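Local atomic coordinates of chitin-binding domain 3 protein (Micromonospora aurantiaca ATCC 27029, PDB entry 5OPF), a protein that probably cleaves crystalline polysaccharide such as cellulose or chitin oxidatively at a copper centre, as a bacterial lytic polysaccharide monooxygenase. Residues G67-S71 and Y185-S189; N96-F102 and I157-A163; I113-K119 and D133-Q139. All coordinates share one frame. Numbering follows the deposited sequence.

Contact 1: residues G67-S71 and Y185-S189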
ATOM      1  N   GLY A  67       0.429   1.598 -14.175  1.00  6.53           N
ATOM      2  CA  GLY A  67      -0.657   0.641 -14.128  1.00  7.21           C
ATOM      3  C   GLY A  67      -0.354  -0.623 -13.353  1.00  6.10           C
ATOM      4  O   GLY A  67      -1.248  -1.472 -13.211  1.00  6.54           O
ATOM      5  N   GLN A  68       0.876  -0.777 -12.860  1.00  6.03           N
ATOM      6  CA  GLN A  68       1.298  -1.929 -12.071  1.00  5.96           C
ATOM      7  C   GLN A  68       1.854  -1.501 -10.718  1.00  5.71           C
ATOM      8  O   GLN A  68       2.515  -2.291 -10.044  1.00  6.29           O
ATOM      9  CB  GLN A  68       2.340  -2.754 -12.824  1.00  6.28           C
ATOM     10  CG  GLN A  68       1.849  -3.276 -14.156  1.00  7.40           C
ATOM     11  CD  GLN A  68       2.933  -3.885 -14.998  1.00  8.02           C
ATOM     12  OE1 GLN A  68       2.944  -3.711 -16.235  1.00 10.05           O
ATOM     13  NE2 GLN A  68       3.827  -4.605 -14.376  1.00  7.03           N
ATOM     14  N   LEU A  69       1.593  -0.265 -10.292  1.00  6.15           N
ATOM     15  CA  LEU A  69       2.161   0.197  -9.023  1.00  5.49           C
ATOM     16  C   LEU A  69       1.649  -0.626  -7.845  1.00  5.23           C
ATOM     17  O   LEU A  69       2.424  -1.014  -6.963  1.00  5.52           O
ATOM     18  CB  LEU A  69       1.888   1.691  -8.806  1.00  5.63           C
ATOM     19  CG  LEU A  69       2.873   2.632  -9.512  1.00  5.88           C
ATOM     20  CD1 LEU A  69       2.754   2.575 -11.026  1.00  6.55           C
ATOM     21  CD2 LEU A  69       2.711   4.047  -9.020  1.00  6.23           C
ATOM     22  N   CYS A  70       0.343  -0.900  -7.809  1.00  5.45           N
ATOM     23  CA  CYS A  70      -0.243  -1.521  -6.623  1.00  6.21           C
ATOM     24  C   CYS A  70       0.082  -3.007  -6.486  1.00  5.47           C
ATOM     25  O   CYS A  70      -0.089  -3.565  -5.391  1.00  6.39           O
ATOM     26  CB  CYS A  70      -1.748  -1.274  -6.583  1.00  6.67           C
ATOM     27  SG  CYS A  70      -2.197   0.484  -6.551  1.00  6.64           S
ATOM     28  N   SER A  71       0.531  -3.655  -7.562  1.00  5.79           N
ATOM     29  CA  SER A  71       1.008  -5.030  -7.513  1.00  6.88           C
ATOM     30  C   SER A  71       2.525  -5.120  -7.432  1.00  6.69           C
ATOM     31  O   SER A  71       3.073  -6.222  -7.541  1.00  7.48           O
ATOM     32  CB  SER A  71       0.547  -5.793  -8.743  1.00  7.39           C
ATOM     33  OG  SER A  71       1.226  -5.328  -9.886  1.00  6.68           O
ATOM     34  N   TYR A 185       9.114  -2.805  -0.794  1.00  5.49           N
ATOM     35  CA  TYR A 185       7.689  -3.077  -0.688  1.00  5.70           C
ATOM     36  C   TYR A 185       6.894  -1.894  -1.231  1.00  5.81           C
ATOM     37  O   TYR A 185       7.283  -0.735  -1.051  1.00  6.03           O
ATOM     38  CB  TYR A 185       7.282  -3.295   0.774  1.00  6.03           C
ATOM     39  CG  TYR A 185       7.915  -4.481   1.469  1.00  6.24           C
ATOM     40  CD1 TYR A 185       9.275  -4.508   1.762  1.00  6.64           C
ATOM     41  CD2 TYR A 185       7.142  -5.567   1.894  1.00  7.08           C
ATOM     42  CE1 TYR A 185       9.846  -5.581   2.440  1.00  6.89           C
ATOM     43  CE2 TYR A 185       7.705  -6.641   2.563  1.00  8.22           C
ATOM     44  CZ  TYR A 185       9.057  -6.652   2.827  1.00  6.94           C
ATOM     45  OH  TYR A 185       9.610  -7.726   3.499  1.00  8.90           O
ATOM     46  N   TYR A 186       5.745  -2.194  -1.846  1.00  5.22           N
ATOM     47  CA  TYR A 186       4.986  -1.226  -2.635  1.00  5.49           C
ATOM     48  C   TYR A 186       3.523  -1.285  -2.212  1.00  5.05           C
ATOM     49  O   TYR A 186       2.819  -2.244  -2.544  1.00  5.90           O
ATOM     50  CB  TYR A 186       5.137  -1.543  -4.127  1.00  6.09           C
ATOM     51  CG  TYR A 186       6.588  -1.504  -4.536  1.00  6.34           C
ATOM     52  CD1 TYR A 186       7.203  -0.301  -4.854  1.00  6.81           C
ATOM     53  CD2 TYR A 186       7.354  -2.660  -4.573  1.00  6.50           C
ATOM     54  CE1 TYR A 186       8.559  -0.250  -5.179  1.00  6.77           C
ATOM     55  CE2 TYR A 186       8.698  -2.625  -4.904  1.00  6.18           C
ATOM     56  CZ  TYR A 186       9.303  -1.420  -5.206  1.00  6.91           C
ATOM     57  OH  TYR A 186      10.642  -1.413  -5.542  1.00  7.05           O
ATOM     58  N   LEU A 187       3.068  -0.283  -1.454  1.00  5.21           N
ATOM     59  CA  LEU A 187       1.756  -0.335  -0.808  1.00  5.23           C
ATOM     60  C   LEU A 187       0.851   0.798  -1.281  1.00  5.12           C
ATOM     61  O   LEU A 187       1.090   1.969  -0.957  1.00  5.62           O
ATOM     62  CB  LEU A 187       1.897  -0.242   0.710  1.00  6.08           C
ATOM     63  CG  LEU A 187       2.690  -1.315   1.454  1.00  7.83           C
ATOM     64  CD1 LEU A 187       2.357  -2.711   0.954  1.00 11.16           C
ATOM     65  CD2 LEU A 187       4.197  -1.025   1.377  1.00 11.15           C
ATOM     66  N   CYS A 188      -0.226   0.451  -1.992  1.00  4.81           N
ATOM     67  CA  CYS A 188      -1.291   1.405  -2.305  1.00  5.39           C
ATOM     68  C   CYS A 188      -2.325   1.388  -1.197  1.00  4.63           C
ATOM     69  O   CYS A 188      -2.767   0.304  -0.801  1.00  5.38           O
ATOM     70  CB  CYS A 188      -2.000   1.014  -3.601  1.00  6.08           C
ATOM     71  SG  CYS A 188      -1.023   1.267  -5.068  1.00  6.30           S
ATOM     72  N   SER A 189      -2.744   2.572  -0.738  1.00  4.74           N
ATOM     73  CA  SER A 189      -3.837   2.698   0.228  1.00  4.97           C
ATOM     74  C   SER A 189      -4.875   3.683  -0.299  1.00  4.74           C
ATOM     75  O   SER A 189      -4.537   4.828  -0.639  1.00  5.44           O
ATOM     76  CB  SER A 189      -3.356   3.230   1.584  1.00  5.23           C
ATOM     77  OG  SER A 189      -2.361   2.401   2.140  1.00  5.29           O
TER
HETATM   78  O   HOH W   1      -0.025  -2.341  -2.901  1.00  6.17           O
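Between helix 60-63 and helix 75-78 the chain runs as a loop, and within it C70 ties the chain to strand 183-192. G67 opens the segment with a positive phi (83°), where a CB would clash with the carbonyl O of the residue before. L69 is the first to touch the strand: its O lies 4.0 Å from Y186 CB and accepts a hydrogen bond from Y173 OH, on the adjoining strand 169-178. C70 makes the covalent link. Its SG is 2.0 Å from C188 SG, both cysteines take chi1 m, and chi3 of -87° is close to the unstrained right angle, with CA atoms 5.3 Å apart. No direct hydrogen bond joins the two backbones. A water does so instead, donating to C70 O (2.8 Å) and Y186 O (2.9 Å) and accepting from C188 N (2.9 Å). S71 then turns its CB away, and its OG bonds to D84 and R74. On the strand, Y186 and C188 point their CB atoms towards the loop, whereas L187 and S189 point theirs away. Y186 OH ends on S184 and H60. The chemistry is thus one well-formed disulfide beside one water with three backbone partners: the loop is bound to the sheet without becoming a strand of it, with C188 three residues after the copper-site residue Y185 on the strand.

Contact 2: residues N96-F102 and I157-A163; sequences NNFRVKF and IQIPANA
Strands 97-102 and 157-162 run antiparallel, their axes 4.4 Å apart at closest approach and 151° between directions. Both are extended (phi -65 to -152°, psi 113 to 176°; P160 -65/145°); N96, just before the first, is at -62/-39°. F98-A161, V100-I159 and F102-I157 are hydrogen-bonded pairs; N97-N162, R99-P160 and K101-Q158 are non-hydrogen-bonded pairs. The reciprocal bonds are F98 N-A161 O (2.9 Å), A161 N-F98 O (2.9 Å), V100 N-I159 O (3.0 Å), I159 N-V100 O (2.8 Å), F102 N-I157 O (2.9 Å) and I157 N-F102 O (3.0 Å). At the loop end come A163 N-N96 O (2.9 Å) and N96 ND2-A163 O (2.9 Å). On the apolar face, bulky and small residues interlock. F98, chi1 p, lays its ring over the hollow at A161, whose CB sits 3.8 Å from the ring centroid in a CH-pi contact; A163 CB meets the ring edge, 4.4 Å from F98 CE1. I159, chi1 m with chi2 108° (between wells), touches V100 CG1 (4.3 Å) and F102 CB (4.1 Å) with its CD1. F102, chi1 t, swings its ring off the pair. On the other face the R99 guanidinium (chi1 m) lies over Q158 CB, NH2 3.5 Å from Q158 CG. This is antiparallel pairing of neighbouring strands within one layer of a beta-sandwich, as in the immunoglobulin-like core of these monooxygenases. Strand 2-6 flanks 97-104 on its other edge, V4 touching V100 and F102; the apolar face packs on V115 and V117 of strand 110-118 and V137 of strand 134-140, while F102 meets W176 of strand 169-178 edge-to-face.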
ATOM      1  N   ASN A  96      -5.579  16.454   5.351  1.00  9.10           N
ATOM      2  CA  ASN A  96      -4.473  16.773   4.450  1.00  8.35           C
ATOM      3  C   ASN A  96      -3.118  16.536   5.095  1.00  8.13           C
ATOM      4  O   ASN A  96      -2.186  16.073   4.433  1.00  8.70           O
ATOM      5  CB  ASN A  96      -4.595  18.202   3.947  1.00 10.15           C
ATOM      6  CG  ASN A  96      -5.830  18.390   3.109  1.00  9.91           C
ATOM      7  OD1 ASN A  96      -6.881  18.791   3.624  1.00 13.93           O
ATOM      8  ND2 ASN A  96      -5.744  18.053   1.831  1.00  9.33           N
ATOM      9  N   ASN A  97      -2.989  16.865   6.377  1.00 11.08           N
ATOM     10  CA  ASN A  97      -1.842  16.457   7.178  1.00 10.94           C
ATOM     11  C   ASN A  97      -2.248  15.176   7.882  1.00 11.81           C
ATOM     12  O   ASN A  97      -3.150  15.191   8.734  1.00 15.13           O
ATOM     13  CB  ASN A  97      -1.503  17.529   8.204  1.00 14.28           C
ATOM     14  CG  ASN A  97      -0.873  18.725   7.587  1.00 17.65           C
ATOM     15  OD1 ASN A  97       0.339  18.760   7.392  1.00 21.47           O
ATOM     16  ND2 ASN A  97      -1.682  19.725   7.271  1.00 22.80           N
ATOM     17  N   PHE A  98      -1.608  14.069   7.522  1.00  9.95           N
ATOM     18  CA  PHE A  98      -1.984  12.773   8.047  1.00 10.21           C
ATOM     19  C   PHE A  98      -0.720  11.996   8.356  1.00 10.12           C
ATOM     20  O   PHE A  98       0.399  12.465   8.126  1.00 11.51           O
ATOM     21  CB  PHE A  98      -2.941  12.026   7.108  1.00 12.69           C
ATOM     22  CG  PHE A  98      -2.318  11.578   5.813  1.00 11.09           C
ATOM     23  CD1 PHE A  98      -2.066  12.479   4.794  1.00 11.71           C
ATOM     24  CD2 PHE A  98      -2.002  10.247   5.613  1.00 11.69           C
ATOM     25  CE1 PHE A  98      -1.511  12.069   3.602  1.00 11.30           C
ATOM     26  CE2 PHE A  98      -1.446   9.827   4.427  1.00 13.33           C
ATOM     27  CZ  PHE A  98      -1.198  10.735   3.416  1.00 12.45           C
ATOM     28  N   ARG A  99      -0.915  10.817   8.931  1.00 10.53           N
ATOM     29  CA  ARG A  99       0.170   9.953   9.365  1.00 10.13           C
ATOM     30  C   ARG A  99      -0.021   8.566   8.779  1.00  9.98           C
ATOM     31  O   ARG A  99      -1.123   8.009   8.845  1.00 12.05           O
ATOM     32  CB  ARG A  99       0.184   9.876  10.897  1.00 13.67           C
ATOM     33  CG  ARG A  99       0.459  11.238  11.512  1.00 14.82           C
ATOM     34  CD  ARG A  99      -0.080  11.394  12.918  1.00 17.66           C
ATOM     35  NE  ARG A  99       0.573  10.533  13.898  1.00 15.79           N
ATOM     36  CZ  ARG A  99       1.841  10.638  14.285  1.00 17.23           C
ATOM     37  NH1 ARG A  99       2.640  11.554  13.743  1.00 19.19           N
ATOM     38  NH2 ARG A  99       2.312   9.823  15.214  1.00 17.32           N
ATOM     39  N   VAL A 100       1.053   8.003   8.232  1.00  7.35           N
ATOM     40  CA  VAL A 100       1.057   6.647   7.703  1.00  6.89           C
ATOM     41  C   VAL A 100       1.691   5.742   8.747  1.00  6.80           C
ATOM     42  O   VAL A 100       2.863   5.922   9.100  1.00  7.69           O
ATOM     43  CB  VAL A 100       1.841   6.586   6.382  1.00  7.10           C
ATOM     44  CG1 VAL A 100       2.036   5.144   5.925  1.00  8.44           C
ATOM     45  CG2 VAL A 100       1.143   7.426   5.298  1.00  9.23           C
ATOM     46  N   LYS A 101       0.930   4.770   9.251  1.00  6.82           N
ATOM     47  CA  LYS A 101       1.446   3.798  10.209  1.00  6.81           C
ATOM     48  C   LYS A 101       1.928   2.571   9.453  1.00  6.37           C
ATOM     49  O   LYS A 101       1.128   1.873   8.806  1.00  6.44           O
ATOM     50  CB  LYS A 101       0.387   3.387  11.228  1.00  7.71           C
ATOM     51  CG  LYS A 101       0.950   2.479  12.315  1.00  8.64           C
ATOM     52  CD  LYS A 101      -0.126   2.043  13.303  1.00 10.48           C
ATOM     53  CE  LYS A 101       0.361   0.941  14.238  1.00 15.90           C
ATOM     54  NZ  LYS A 101      -0.705   0.563  15.228  1.00 20.78           N
ATOM     55  N   PHE A 102       3.235   2.319   9.535  1.00  6.16           N
ATOM     56  CA  PHE A 102       3.857   1.159   8.924  1.00  6.04           C
ATOM     57  C   PHE A 102       4.125   0.112   9.997  1.00  5.94           C
ATOM     58  O   PHE A 102       4.710   0.430  11.031  1.00  7.20           O
ATOM     59  CB  PHE A 102       5.163   1.523   8.212  1.00  6.97           C
ATOM     60  CG  PHE A 102       5.446   0.586   7.103  1.00  7.36           C
ATOM     61  CD1 PHE A 102       5.930  -0.688   7.352  1.00  7.73           C
ATOM     62  CD2 PHE A 102       5.126   0.935   5.808  1.00  8.93           C
ATOM     63  CE1 PHE A 102       6.092  -1.584   6.307  1.00  9.31           C
ATOM     64  CE2 PHE A 102       5.292   0.060   4.771  1.00  9.78           C
ATOM     65  CZ  PHE A 102       5.768  -1.201   5.013  1.00 10.44           C
ATOM     66  N   ILE A 157       6.049   2.277  12.940  1.00  7.09           N
ATOM     67  CA  ILE A 157       6.485   3.663  12.919  1.00  7.71           C
ATOM     68  C   ILE A 157       5.451   4.492  12.177  1.00  7.36           C
ATOM     69  O   ILE A 157       4.770   3.998  11.270  1.00  7.34           O
ATOM     70  CB  ILE A 157       7.901   3.789  12.312  1.00  7.62           C
ATOM     71  CG1 ILE A 157       8.484   5.163  12.650  1.00 10.72           C
ATOM     72  CG2 ILE A 157       7.892   3.506  10.807  1.00  8.83           C
ATOM     73  CD1 ILE A 157       9.989   5.222  12.480  1.00 12.41           C
ATOM     74  N   GLN A 158       5.332   5.761  12.562  1.00  8.00           N
ATOM     75  CA  GLN A 158       4.423   6.696  11.910  1.00  8.28           C
ATOM     76  C   GLN A 158       5.226   7.666  11.052  1.00  9.32           C
ATOM     77  O   GLN A 158       6.185   8.273  11.535  1.00 10.69           O
ATOM     78  CB  GLN A 158       3.617   7.484  12.944  1.00 10.93           C
ATOM     79  CG  GLN A 158       2.752   6.637  13.880  1.00 13.74           C
ATOM     80  CD  GLN A 158       1.354   6.362  13.356  1.00 15.11           C
ATOM     81  OE1 GLN A 158       0.989   6.773  12.257  1.00 15.11           O
ATOM     82  NE2 GLN A 158       0.560   5.662  14.153  1.00 19.58           N
ATOM     83  N   ILE A 159       4.824   7.828   9.795  1.00  8.97           N
ATOM     84  CA  ILE A 159       5.471   8.743   8.856  1.00  8.58           C
ATOM     85  C   ILE A 159       4.527   9.916   8.610  1.00  8.03           C
ATOM     86  O   ILE A 159       3.449   9.726   8.026  1.00  8.26           O
ATOM     87  CB  ILE A 159       5.816   8.059   7.526  1.00  9.03           C
ATOM     88  CG1 ILE A 159       6.710   6.832   7.738  1.00 11.92           C
ATOM     89  CG2 ILE A 159       6.494   9.045   6.596  1.00  9.86           C
ATOM     90  CD1 ILE A 159       6.029   5.520   7.514  1.00 12.48           C
ATOM     91  N   PRO A 160       4.891  11.130   9.002  1.00  7.51           N
ATOM     92  CA  PRO A 160       4.057  12.295   8.679  1.00  8.09           C
ATOM     93  C   PRO A 160       4.000  12.540   7.184  1.00  8.23           C
ATOM     94  O   PRO A 160       4.980  12.346   6.465  1.00  9.28           O
ATOM     95  CB  PRO A 160       4.765  13.455   9.394  1.00  9.49           C
ATOM     96  CG  PRO A 160       5.641  12.806  10.408  1.00 10.77           C
ATOM     97  CD  PRO A 160       6.059  11.495   9.816  1.00  8.68           C
ATOM     98  N   ALA A 161       2.840  12.999   6.724  1.00  8.74           N
ATOM     99  CA  ALA A 161       2.625  13.285   5.315  1.00  9.76           C
ATOM    100  C   ALA A 161       1.724  14.504   5.215  1.00 10.40           C
ATOM    101  O   ALA A 161       0.798  14.667   6.018  1.00 11.38           O
ATOM    102  CB  ALA A 161       1.971  12.092   4.608  1.00 11.18           C
ATOM    103  N   ASN A 162       1.995  15.373   4.245  1.00  8.91           N
ATOM    104  CA  ASN A 162       1.188  16.576   4.050  1.00  9.16           C
ATOM    105  C   ASN A 162       0.871  16.688   2.569  1.00  8.25           C
ATOM    106  O   ASN A 162       1.774  16.912   1.756  1.00  8.26           O
ATOM    107  CB  ASN A 162       1.899  17.836   4.538  1.00 13.08           C
ATOM    108  CG  ASN A 162       1.047  19.082   4.349  1.00 14.24           C
ATOM    109  OD1 ASN A 162      -0.158  18.985   4.140  1.00 15.76           O
ATOM    110  ND2 ASN A 162       1.670  20.251   4.411  1.00 18.84           N
ATOM    111  N   ALA A 163      -0.407  16.535   2.226  1.00  9.00           N
ATOM    112  CA  ALA A 163      -0.877  16.556   0.843  1.00  9.40           C
ATOM    113  C   ALA A 163      -1.826  17.738   0.672  1.00  8.90           C
ATOM    114  O   ALA A 163      -3.055  17.576   0.729  1.00  9.37           O
ATOM    115  CB  ALA A 163      -1.538  15.226   0.485  1.00  9.56           C
TER
HETATM  116  O   HOH W   2      -1.616   6.455  11.324  1.00 16.79           O

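Contact 3: residues I113-K119 and D133-Q139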
ATOM      1  N   ILE A 113      11.547   5.190   3.926  1.00  6.35           N
ATOM      2  CA  ILE A 113      10.154   4.956   3.559  1.00  6.47           C
ATOM      3  C   ILE A 113       9.643   6.246   2.938  1.00  5.37           C
ATOM      4  O   ILE A 113       9.759   7.313   3.552  1.00  7.69           O
ATOM      5  CB  ILE A 113       9.270   4.543   4.756  1.00  6.97           C
ATOM      6  CG1 ILE A 113       9.779   3.252   5.396  1.00  7.34           C
ATOM      7  CG2 ILE A 113       7.816   4.359   4.287  1.00  7.89           C
ATOM      8  CD1 ILE A 113       8.979   2.779   6.605  1.00  8.82           C
ATOM      9  N   ARG A 114       9.109   6.150   1.723  1.00  5.19           N
ATOM     10  CA  ARG A 114       8.609   7.296   0.978  1.00  5.64           C
ATOM     11  C   ARG A 114       7.097   7.186   0.860  1.00  4.94           C
ATOM     12  O   ARG A 114       6.568   6.114   0.557  1.00  6.13           O
ATOM     13  CB  ARG A 114       9.242   7.349  -0.413  1.00  5.63           C
ATOM     14  CG  ARG A 114      10.715   7.668  -0.370  1.00  6.69           C
ATOM     15  CD  ARG A 114      11.429   7.473  -1.705  1.00  7.77           C
ATOM     16  NE  ARG A 114      12.867   7.659  -1.530  1.00  8.04           N
ATOM     17  CZ  ARG A 114      13.803   7.176  -2.338  1.00  7.91           C
ATOM     18  NH1 ARG A 114      13.478   6.503  -3.432  1.00  8.52           N
ATOM     19  NH2 ARG A 114      15.077   7.361  -2.033  1.00  9.64           N
ATOM     20  N   VAL A 115       6.410   8.303   1.091  1.00  5.60           N
ATOM     21  CA  VAL A 115       4.954   8.390   0.995  1.00  5.29           C
ATOM     22  C   VAL A 115       4.593   9.376  -0.109  1.00  5.14           C
ATOM     23  O   VAL A 115       4.960  10.560  -0.046  1.00  6.04           O
ATOM     24  CB  VAL A 115       4.316   8.805   2.331  1.00  6.05           C
ATOM     25  CG1 VAL A 115       2.793   8.960   2.191  1.00  6.86           C
ATOM     26  CG2 VAL A 115       4.658   7.813   3.431  1.00  6.89           C
ATOM     27  N   TYR A 116       3.865   8.880  -1.104  1.00  5.28           N
ATOM     28  CA  TYR A 116       3.344   9.667  -2.210  1.00  5.35           C
ATOM     29  C   TYR A 116       1.821   9.719  -2.106  1.00  5.37           C
ATOM     30  O   TYR A 116       1.184   8.780  -1.617  1.00  5.62           O
ATOM     31  CB  TYR A 116       3.691   9.004  -3.560  1.00  5.45           C
ATOM     32  CG  TYR A 116       5.168   8.897  -3.844  1.00  5.52           C
ATOM     33  CD1 TYR A 116       5.920   7.829  -3.376  1.00  5.89           C
ATOM     34  CD2 TYR A 116       5.817   9.871  -4.577  1.00  6.17           C
ATOM     35  CE1 TYR A 116       7.269   7.749  -3.622  1.00  7.41           C
ATOM     36  CE2 TYR A 116       7.176   9.794  -4.828  1.00  8.42           C
ATOM     37  CZ  TYR A 116       7.893   8.729  -4.339  1.00  6.92           C
ATOM     38  OH  TYR A 116       9.256   8.635  -4.573  1.00 11.52           O
ATOM     39  N   VAL A 117       1.219  10.801  -2.608  1.00  5.17           N
ATOM     40  CA  VAL A 117      -0.231  10.899  -2.728  1.00  5.87           C
ATOM     41  C   VAL A 117      -0.568  11.406  -4.121  1.00  5.31           C
ATOM     42  O   VAL A 117       0.104  12.292  -4.663  1.00  5.79           O
ATOM     43  CB  VAL A 117      -0.851  11.803  -1.638  1.00  6.08           C
ATOM     44  CG1 VAL A 117      -2.343  12.041  -1.871  1.00  8.36           C
ATOM     45  CG2 VAL A 117      -0.632  11.195  -0.259  1.00  7.97           C
ATOM     46  N   THR A 118      -1.654  10.878  -4.678  1.00  5.18           N
ATOM     47  CA  THR A 118      -2.132  11.315  -5.976  1.00  5.43           C
ATOM     48  C   THR A 118      -2.495  12.797  -5.964  1.00  6.00           C
ATOM     49  O   THR A 118      -2.889  13.374  -4.941  1.00  6.24           O
ATOM     50  CB  THR A 118      -3.314  10.448  -6.439  1.00  5.71           C
ATOM     51  OG1 THR A 118      -4.277  10.310  -5.392  1.00  5.58           O
ATOM     52  CG2 THR A 118      -2.821   9.074  -6.828  1.00  5.89           C
ATOM     53  N   LYS A 119      -2.327  13.405  -7.127  1.00  5.91           N
ATOM     54  CA  LYS A 119      -2.626  14.807  -7.338  1.00  6.86           C
ATOM     55  C   LYS A 119      -4.119  15.016  -7.575  1.00  6.61           C
ATOM     56  O   LYS A 119      -4.804  14.176  -8.168  1.00  7.18           O
ATOM     57  CB  LYS A 119      -1.842  15.301  -8.556  1.00  8.19           C
ATOM     58  CG  LYS A 119      -0.335  15.214  -8.384  1.00  8.63           C
ATOM     59  CD  LYS A 119       0.417  15.190  -9.718  1.00  9.55           C
ATOM     60  CE  LYS A 119       1.903  14.965  -9.503  1.00 12.17           C
ATOM     61  NZ  LYS A 119       2.666  15.012 -10.786  1.00 12.28           N
ATOM     62  N   ASP A 133       1.043  10.587 -11.652  1.00  6.21           N
ATOM     63  CA  ASP A 133      -0.050  11.009 -10.785  1.00  6.11           C
ATOM     64  C   ASP A 133       0.389  11.289  -9.354  1.00  6.12           C
ATOM     65  O   ASP A 133      -0.402  11.865  -8.592  1.00  7.34           O
ATOM     66  CB  ASP A 133      -1.127   9.926 -10.716  1.00  6.96           C
ATOM     67  CG  ASP A 133      -1.825   9.686 -12.040  1.00  8.67           C
ATOM     68  OD1 ASP A 133      -2.219  10.677 -12.682  1.00 10.75           O
ATOM     69  OD2 ASP A 133      -1.989   8.494 -12.417  1.00  9.31           O
ATOM     70  N   LEU A 134       1.608  10.918  -8.968  1.00  6.31           N
ATOM     71  CA  LEU A 134       2.036  10.914  -7.572  1.00  6.07           C
ATOM     72  C   LEU A 134       2.961  12.081  -7.248  1.00  6.35           C
ATOM     73  O   LEU A 134       3.845  12.438  -8.037  1.00  9.26           O
ATOM     74  CB  LEU A 134       2.792   9.628  -7.258  1.00  6.79           C
ATOM     75  CG  LEU A 134       1.967   8.351  -7.287  1.00  8.42           C
ATOM     76  CD1 LEU A 134       2.895   7.157  -7.094  1.00  9.67           C
ATOM     77  CD2 LEU A 134       0.869   8.350  -6.230  1.00  8.12           C
ATOM     78  N   GLU A 135       2.780  12.652  -6.062  1.00  5.98           N
ATOM     79  CA  GLU A 135       3.675  13.654  -5.496  1.00  6.86           C
ATOM     80  C   GLU A 135       4.257  13.110  -4.194  1.00  5.74           C
ATOM     81  O   GLU A 135       3.530  12.538  -3.369  1.00  5.97           O
ATOM     82  CB  GLU A 135       2.880  14.930  -5.189  1.00  7.24           C
ATOM     83  CG  GLU A 135       3.703  16.056  -4.596  1.00  9.11           C
ATOM     84  CD  GLU A 135       2.887  17.265  -4.227  1.00  9.46           C
ATOM     85  OE1 GLU A 135       1.648  17.242  -4.365  1.00 10.51           O
ATOM     86  OE2 GLU A 135       3.498  18.274  -3.806  1.00 13.01           O
ATOM     87  N   LEU A 136       5.561  13.296  -3.992  1.00  6.56           N
ATOM     88  CA  LEU A 136       6.189  12.915  -2.727  1.00  7.11           C
ATOM     89  C   LEU A 136       5.753  13.878  -1.625  1.00  7.51           C
ATOM     90  O   LEU A 136       6.004  15.087  -1.720  1.00  8.76           O
ATOM     91  CB  LEU A 136       7.710  12.941  -2.872  1.00  8.14           C
ATOM     92  CG  LEU A 136       8.522  12.492  -1.650  1.00  8.99           C
ATOM     93  CD1 LEU A 136       8.367  11.009  -1.373  1.00  9.11           C
ATOM     94  CD2 LEU A 136       9.990  12.852  -1.838  1.00 12.51           C
ATOM     95  N   VAL A 137       5.124  13.348  -0.566  1.00  6.82           N
ATOM     96  CA  VAL A 137       4.551  14.181   0.491  1.00  7.57           C
ATOM     97  C   VAL A 137       5.010  13.798   1.897  1.00  7.17           C
ATOM     98  O   VAL A 137       4.682  14.501   2.858  1.00  7.68           O
ATOM     99  CB  VAL A 137       3.011  14.215   0.427  1.00  7.97           C
ATOM    100  CG1 VAL A 137       2.528  14.863  -0.862  1.00  8.16           C
ATOM    101  CG2 VAL A 137       2.414  12.819   0.586  1.00  8.63           C
ATOM    102  N   GLY A 138       5.766  12.706   2.039  1.00  7.01           N
ATOM    103  CA  GLY A 138       6.405  12.386   3.307  1.00  7.58           C
ATOM    104  C   GLY A 138       7.545  11.427   3.069  1.00  7.27           C
ATOM    105  O   GLY A 138       7.570  10.717   2.065  1.00  7.37           O
ATOM    106  N   GLN A 139       8.529  11.442   3.968  1.00  8.05           N
ATOM    107  CA  GLN A 139       9.700  10.584   3.786  1.00  9.17           C
ATOM    108  C   GLN A 139      10.467  10.499   5.093  1.00  9.98           C
ATOM    109  O   GLN A 139      10.690  11.523   5.748  1.00 11.84           O
ATOM    110  CB  GLN A 139      10.623  11.134   2.687  1.00 10.79           C
ATOM    111  CG  GLN A 139      11.857  10.266   2.377  1.00 12.57           C
ATOM    112  CD  GLN A 139      12.617  10.728   1.128  1.00 15.79           C
ATOM    113  OE1 GLN A 139      13.049   9.904   0.318  1.00 20.18           O
ATOM    114  NE2 GLN A 139      12.808  12.045   0.986  1.00 17.75           N
TER
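Y116 holds its ring under L136, whose CD1 stands 4.0 Å from the ring centroid, 19° off the normal, in a CH-pi contact; L136 CB is 3.7 Å from Y116 CE2. On the same face Y116 CB meets L134 CB at 3.9 Å, and T118 CG2 lies 3.8 Å from L134 CD2. R114 NE donates to Q139 OE1 (2.9 Å), and R114 also makes a cation-pi contact with Y112. The strands are antiparallel, 136° between directions, and their register slips by one at a classic beta bulge: V137 and G138 both face V115. V115 O accepts from V137 N (2.8 Å) and G138 N (3.1 Å), while V115 N donates to G138 O (2.8 Å). V137, at phi/psi -127/-6°, supplies the extra residue and sets its CG2 against V117 CG2 (3.6 Å) and V115 CG1 (4.2 Å). Beyond the bulge the regular pattern resumes, with V117 N to E135 O and E135 N to V117 O both 3.0 Å, and E135 forms a salt bridge with R166. At the far end K119 N donates to D133 O (2.9 Å), and the K119 side chain reaches across the start of strand 134-139, CE 3.5 Å from L134 O, and NZ bonds to S132 O.

Overall arrangement
The three contacts nest along the chain, contact 3 inside contact 2 and that inside contact 1. Contacts 2 and 3, with centres about 10 Å apart, belong to the facing sheets of the sandwich, whose apolar faces meet: F98 CZ touches V117 CG2 at 3.7 Å and V100 CG2 touches V115 CG1 at 3.8 Å, while N162 N probably bonds to V137 O (3.1 Å) at the edge. Contact 1, about 12 Å from contact 3 and 17 Å from contact 2 between centres, meets them through L69 CD2 and L134 CD1 (3.7 Å) and L187 CD2 and F102 CE2 (3.7 Å). The copper, sited at H1, H108 and Y185, is about 9 Å from the F102 side chain.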